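Local coordinates for uncharacterized protein Atu1735 (PDB 2PPX), which is of unknown function but, as a helix-turn-helix protein resembling the XRE family, probably binds DNA and may regulate transcription, at residues H54-L57 with G58-R61; R61-Q65 with G66-P70. All coordinates share one frame; numbering follows the deposited sequence. Where two conformers were deposited one is given.

Contact 1. Residues H54-L57 with G58-R61; sequences HIPL and GTLR. With SO4 (sulfate ion), chain C; SO4 (sulfate ion), chain E.
Leu-57 and Arg-61, one helical turn apart, carry the closest side-chain packing of this stretch. Leu-57 CG lies 3.5 Å above the guanidinium plane of Arg-61, over its centre, and CD2 comes within 3.5 Å of NH1 on the same face. With CG anti to the backbone N (chi1 -179°), the leucine branches reach the flat group at the end of the extended arginine chain. A smaller apolar contact joins Ile-55 CG2 to Leu-60 CB at 4.1 Å.

Two backbone bonds open the helix. Leu-60 N donates to O of the N-cap residue Pro-56 at 3.1 Å in a nearly straight bond (169°), while Arg-61 N donates to Leu-57 O at 3.0 Å.

Side-chain N-H groups bind two sulfate ions. Arg-61 turns its guanidinium edge to one, with NH1 2.9 Å from sulfate O3 and NH2 bonded to O1; Arg-67 of a second subunit shares this ion. His-54 ND1 donates to the other, shared with Gln-72 and Arg-75 of a third subunit.

The loop at 54-56 joins helices 46-53 and 57-64, consistent with the turn of a helix-turn-helix in which 57-64 is probably the second helix. Glu-47 forms a salt bridge with Arg-61 NH2, and Gln-46 accepts from NE, tying the arginine to helix 46-53. Ile-55 and Leu-60 rest on Phe-49 of that helix and on Ile-35 of helix 34-41, so the start of helix 57-64 is packed against both.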
loop_
_atom_site.group_PDB
_atom_site.type_symbol
_atom_site.label_atom_id
_atom_site.label_comp_id
_atom_site.label_asym_id
_atom_site.label_seq_id
_atom_site.Cartn_x
_atom_site.Cartn_y
_atom_site.Cartn_z
ATOM N N HIS A 54 12.707 8.665 1.200
ATOM C CA HIS A 54 11.268 8.956 1.159
ATOM C C HIS A 54 10.401 7.748 1.504
ATOM O O HIS A 54 9.415 7.446 0.822
ATOM C CB HIS A 54 10.872 9.574 -0.185
ATOM C CG HIS A 54 11.633 10.827 -0.520
ATOM N ND1 HIS A 54 11.046 11.914 -1.116
ATOM C CD2 HIS A 54 12.916 11.183 -0.280
ATOM C CE1 HIS A 54 11.940 12.876 -1.269
ATOM N NE2 HIS A 54 13.086 12.458 -0.770
ATOM N N ILE A 55 10.793 7.046 2.557
ATOM C CA ILE A 55 9.983 5.938 3.086
ATOM C C ILE A 55 9.477 6.385 4.467
ATOM O O ILE A 55 10.270 6.668 5.346
ATOM C CB ILE A 55 10.787 4.659 3.193
ATOM C CG1 ILE A 55 11.278 4.215 1.781
ATOM C CG2 ILE A 55 9.966 3.527 3.877
ATOM C CD1 ILE A 55 12.390 3.231 1.836
ATOM N N PRO A 56 8.159 6.465 4.642
ATOM C CA PRO A 56 7.613 6.987 5.921
ATOM C C PRO A 56 8.165 6.138 7.082
ATOM O O PRO A 56 8.389 4.936 6.942
ATOM C CB PRO A 56 6.087 6.819 5.759
ATOM C CG PRO A 56 5.873 6.768 4.267
ATOM C CD PRO A 56 7.099 6.042 3.707
ATOM N N LEU A 57 8.499 6.800 8.173
ATOM C CA LEU A 57 9.275 6.196 9.236
ATOM C C LEU A 57 8.559 5.000 9.905
ATOM O O LEU A 57 9.203 4.035 10.247
ATOM C CB LEU A 57 9.579 7.271 10.279
ATOM C CG LEU A 57 10.410 6.913 11.493
ATOM C CD1 LEU A 57 11.810 6.284 11.094
ATOM C CD2 LEU A 57 10.564 8.174 12.341
ATOM N N GLY A 58 7.247 5.099 10.108
ATOM C CA GLY A 58 6.487 4.016 10.728
ATOM C C GLY A 58 6.506 2.774 9.861
ATOM O O GLY A 58 6.756 1.688 10.350
ATOM N N THR A 59 6.267 2.939 8.564
ATOM C CA THR A 59 6.336 1.774 7.714
ATOM C C THR A 59 7.764 1.164 7.593
ATOM O O THR A 59 7.883 -0.065 7.578
ATOM C CB THR A 59 5.553 1.961 6.389
ATOM O OG1 THR A 59 5.198 0.675 5.879
ATOM C CG2 THR A 59 6.348 2.751 5.348
ATOM N N LEU A 60 8.814 1.981 7.570
ATOM C CA LEU A 60 10.194 1.495 7.651
ATOM C C LEU A 60 10.309 0.610 8.905
ATOM O O LEU A 60 10.811 -0.508 8.833
ATOM C CB LEU A 60 11.194 2.673 7.720
ATOM C CG LEU A 60 12.708 2.355 7.776
ATOM C CD1 LEU A 60 13.538 3.564 7.257
ATOM C CD2 LEU A 60 13.105 2.087 9.209
ATOM N N ARG A 61 9.831 1.122 10.043
ATOM C CA ARG A 61 9.916 0.383 11.301
ATOM C C ARG A 61 9.098 -0.917 11.211
ATOM O O ARG A 61 9.563 -1.962 11.672
ATOM C CB ARG A 61 9.465 1.260 12.488
ATOM C CG ARG A 61 10.554 2.291 12.862
ATOM C CD ARG A 61 10.001 3.384 13.759
ATOM N NE ARG A 61 11.092 4.247 14.194
ATOM C CZ ARG A 61 10.935 5.453 14.739
ATOM N NH1 ARG A 61 9.717 5.970 14.900
ATOM N NH2 ARG A 61 12.008 6.146 15.112
HETATM S S SO4 C . 9.509 9.384 16.198
HETATM O O1 SO4 C . 10.789 8.698 16.404
HETATM O O2 SO4 C . 9.706 10.546 15.327
HETATM O O3 SO4 C . 8.530 8.494 15.582
HETATM O O4 SO4 C . 8.969 9.800 17.487
HETATM S S SO4 E . 6.949 13.385 -1.509
HETATM O O1 SO4 E . 6.822 12.630 -2.764
HETATM O O2 SO4 E . 5.714 13.265 -0.738
HETATM O O3 SO4 E . 8.050 12.907 -0.671
HETATM O O4 SO4 E . 7.206 14.779 -1.853
#

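Contact 2. Residues R61-Q65 with G66-P70; sequences RDWEQ and GRSEP. With SO4 (sulfate ion), chain D; SO4 (sulfate ion), chain C; SO4 (sulfate ion), chain B.
Gly-66 and Arg-67 bond back to Trp-63 and Asp-62 in the last turn of helix 57-64. Gly-66, with positive phi, donates its N to Trp-63 O at 3.2 Å, approaching from well above the carbonyl plane.

Arg-67 follows, and its N bonds to Asp-62 O at 2.8 Å. Its side chain bends at chi3 (-106°), which brings NE to 3.5 Å from Asp-62 OD1 in a long salt bridge, the carboxylate and guanidinium planes being nearly perpendicular. A water joins OD1 to NH2 of the same arginine, and NH2 also donates to a sulfate. The Gln-65 amide lies alongside, its NE2 over one guanidinium face. The carboxylate of Asp-62 has further partners in a neighbouring subunit, where it accepts from the N atoms of Gly-58 and Thr-59.

Ser-68 N makes a weak bond to Asp-62 O. Its OG sits at the edge of the indole, 3.3 Å from Trp-63 CD1, and a water links this hydroxyl to Asp-62 OD2. A different water bridges Trp-63 O and Ser-68 O.

Glu-69 sets its CB away from 61-65, and Glu-69 N donates to O3 of a further sulfate at 2.9 Å. Its carbonyl O shares a water with Trp-63 NE1, the water lying in the indole plane.

Pro-70 covers one face of the indole. CD stands 3.7 Å from the centroid of the five-membered ring of Trp-63, only 10° off the normal, in a CH-pi contact, while CB lies over the centre of the whole ring system.

The positive phi of Gly-66 and the two bonds back into the last turn define a Schellman motif, here ending helix 57-64 within the helix-turn-helix region.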
loop_
_atom_site.group_PDB
_atom_site.type_symbol
_atom_site.label_atom_id
_atom_site.label_comp_id
_atom_site.label_asym_id
_atom_site.label_seq_id
_atom_site.Cartn_x
_atom_site.Cartn_y
_atom_site.Cartn_z
ATOM N N ARG A 61 9.831 1.122 10.043
ATOM C CA ARG A 61 9.916 0.383 11.301
ATOM C C ARG A 61 9.098 -0.917 11.211
ATOM O O ARG A 61 9.563 -1.962 11.672
ATOM C CB ARG A 61 9.465 1.260 12.488
ATOM C CG ARG A 61 10.554 2.291 12.862
ATOM C CD ARG A 61 10.001 3.384 13.759
ATOM N NE ARG A 61 11.092 4.247 14.194
ATOM C CZ ARG A 61 10.935 5.453 14.739
ATOM N NH1 ARG A 61 9.717 5.970 14.900
ATOM N NH2 ARG A 61 12.008 6.146 15.112
ATOM N N ASP A 62 7.913 -0.853 10.588
ATOM C CA ASP A 62 7.130 -2.087 10.419
ATOM C C ASP A 62 7.918 -3.124 9.616
ATOM O O ASP A 62 7.914 -4.299 9.974
ATOM C CB ASP A 62 5.800 -1.860 9.712
ATOM C CG ASP A 62 4.748 -1.224 10.592
ATOM O OD1 ASP A 62 4.811 -1.327 11.856
ATOM O OD2 ASP A 62 3.783 -0.665 9.985
ATOM N N TRP A 63 8.542 -2.702 8.523
ATOM C CA TRP A 63 9.289 -3.626 7.684
ATOM C C TRP A 63 10.468 -4.246 8.477
ATOM O O TRP A 63 10.681 -5.476 8.443
ATOM C CB TRP A 63 9.777 -2.969 6.387
ATOM C CG TRP A 63 8.699 -2.477 5.462
ATOM C CD1 TRP A 63 7.346 -2.766 5.513
ATOM C CD2 TRP A 63 8.874 -1.573 4.366
ATOM N NE1 TRP A 63 6.701 -2.094 4.510
ATOM C CE2 TRP A 63 7.609 -1.386 3.773
ATOM C CE3 TRP A 63 9.990 -0.941 3.806
ATOM C CZ2 TRP A 63 7.413 -0.548 2.665
ATOM C CZ3 TRP A 63 9.803 -0.130 2.690
ATOM C CH2 TRP A 63 8.512 0.071 2.148
ATOM N N GLU A 64 11.191 -3.398 9.215
ATOM C CA GLU A 64 12.375 -3.846 9.984
ATOM C C GLU A 64 12.018 -4.785 11.138
ATOM O O GLU A 64 12.794 -5.701 11.462
ATOM C CB GLU A 64 13.197 -2.643 10.464
ATOM C CG GLU A 64 13.900 -1.930 9.312
ATOM C CD GLU A 64 15.009 -0.984 9.801
ATOM O OE1 GLU A 64 15.196 -0.842 11.040
ATOM O OE2 GLU A 64 15.673 -0.369 8.939
ATOM N N GLN A 65 10.833 -4.602 11.709
ATOM C CA GLN A 65 10.374 -5.442 12.802
ATOM C C GLN A 65 9.556 -6.666 12.369
ATOM O O GLN A 65 9.104 -7.433 13.211
ATOM C CB GLN A 65 9.595 -4.601 13.834
ATOM C CG GLN A 65 10.488 -3.523 14.444
ATOM C CD GLN A 65 9.773 -2.643 15.430
ATOM O OE1 GLN A 65 9.297 -1.561 15.081
ATOM N NE2 GLN A 65 9.677 -3.108 16.684
ATOM N N GLY A 66 9.357 -6.845 11.070
ATOM C CA GLY A 66 8.523 -7.945 10.596
ATOM C C GLY A 66 7.033 -7.760 10.862
ATOM O O GLY A 66 6.297 -8.732 10.847
ATOM N N ARG A 67 6.575 -6.520 11.065
ATOM C CA ARG A 67 5.147 -6.278 11.305
ATOM C C ARG A 67 4.364 -6.198 10.018
ATOM O O ARG A 67 3.144 -6.335 10.013
ATOM C CB ARG A 67 4.950 -5.016 12.131
ATOM C CG ARG A 67 5.522 -5.192 13.521
ATOM C CD ARG A 67 4.912 -4.196 14.387
ATOM N NE ARG A 67 5.794 -3.105 14.729
ATOM C CZ ARG A 67 6.152 -2.833 15.988
ATOM N NH1 ARG A 67 5.704 -3.578 17.010
ATOM N NH2 ARG A 67 6.954 -1.804 16.231
ATOM N N SER A 68 5.074 -5.960 8.927
ATOM C CA SER A 68 4.470 -5.991 7.605
ATOM C C SER A 68 5.644 -6.174 6.639
ATOM O O SER A 68 6.807 -6.117 7.052
ATOM C CB SER A 68 3.705 -4.683 7.295
ATOM O OG SER A 68 4.657 -3.646 7.206
ATOM N N GLU A 69 5.353 -6.325 5.353
ATOM C CA GLU A 69 6.405 -6.483 4.345
ATOM C C GLU A 69 6.173 -5.503 3.198
ATOM O O GLU A 69 5.019 -5.221 2.860
ATOM C CB GLU A 69 6.386 -7.897 3.787
ATOM C CG GLU A 69 6.878 -8.922 4.809
ATOM C CD GLU A 69 6.883 -10.344 4.281
ATOM O OE1 GLU A 69 6.096 -10.649 3.346
ATOM O OE2 GLU A 69 7.659 -11.158 4.834
ATOM N N PRO A 70 7.266 -5.010 2.595
ATOM C CA PRO A 70 7.177 -4.103 1.419
ATOM C C PRO A 70 6.403 -4.793 0.280
ATOM O O PRO A 70 6.592 -5.991 0.049
ATOM C CB PRO A 70 8.658 -3.884 1.020
ATOM C CG PRO A 70 9.440 -5.016 1.757
ATOM C CD PRO A 70 8.661 -5.274 3.005
HETATM S S SO4 D . 1.864 -8.004 4.885
HETATM O O1 SO4 D . 1.262 -8.287 6.194
HETATM O O2 SO4 D . 0.853 -7.985 3.831
HETATM O O3 SO4 D . 2.538 -6.709 4.894
HETATM O O4 SO4 D . 2.794 -9.114 4.663
HETATM S S SO4 C . 9.509 9.384 16.198
HETATM O O1 SO4 C . 10.789 8.698 16.404
HETATM O O2 SO4 C . 9.706 10.546 15.327
HETATM O O3 SO4 C . 8.530 8.494 15.582
HETATM O O4 SO4 C . 8.969 9.800 17.487
HETATM S S SO4 B . 7.050 -0.351 19.775
HETATM O O1 SO4 B . 6.219 0.580 20.545
HETATM O O2 SO4 B . 6.500 -1.706 19.879
HETATM O O3 SO4 B . 7.096 0.031 18.367
HETATM O O4 SO4 B . 8.416 -0.316 20.282
HETATM O O HOH W 1 3.395 -1.189 7.461
HETATM O O HOH W 2 6.494 -0.572 13.952
HETATM O O HOH W 3 9.496 -7.117 6.904
HETATM O O HOH W 4 3.979 -2.282 3.815
#

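Contacts 1 and 2 describe the two ends of helix 57-64, the N-cap at Pro-56 and the Schellman motif at Gly-66; their centres are 9 Å apart. Arg-61 belongs to both, and the two meet directly where Ile-55 CG2 packs on Trp-63 CZ3 at 3.8 Å. Between subunits, the C-terminal end of this helix in one copy meets the N-terminal end in another, and there Arg-61 and Arg-67 of the second subunit bind one sulfate together. The sulfates bound in both contacts probably come from the crystallisation liquor. Their binding by arginines is consistent with an affinity for phosphate, although no DNA is present to test it.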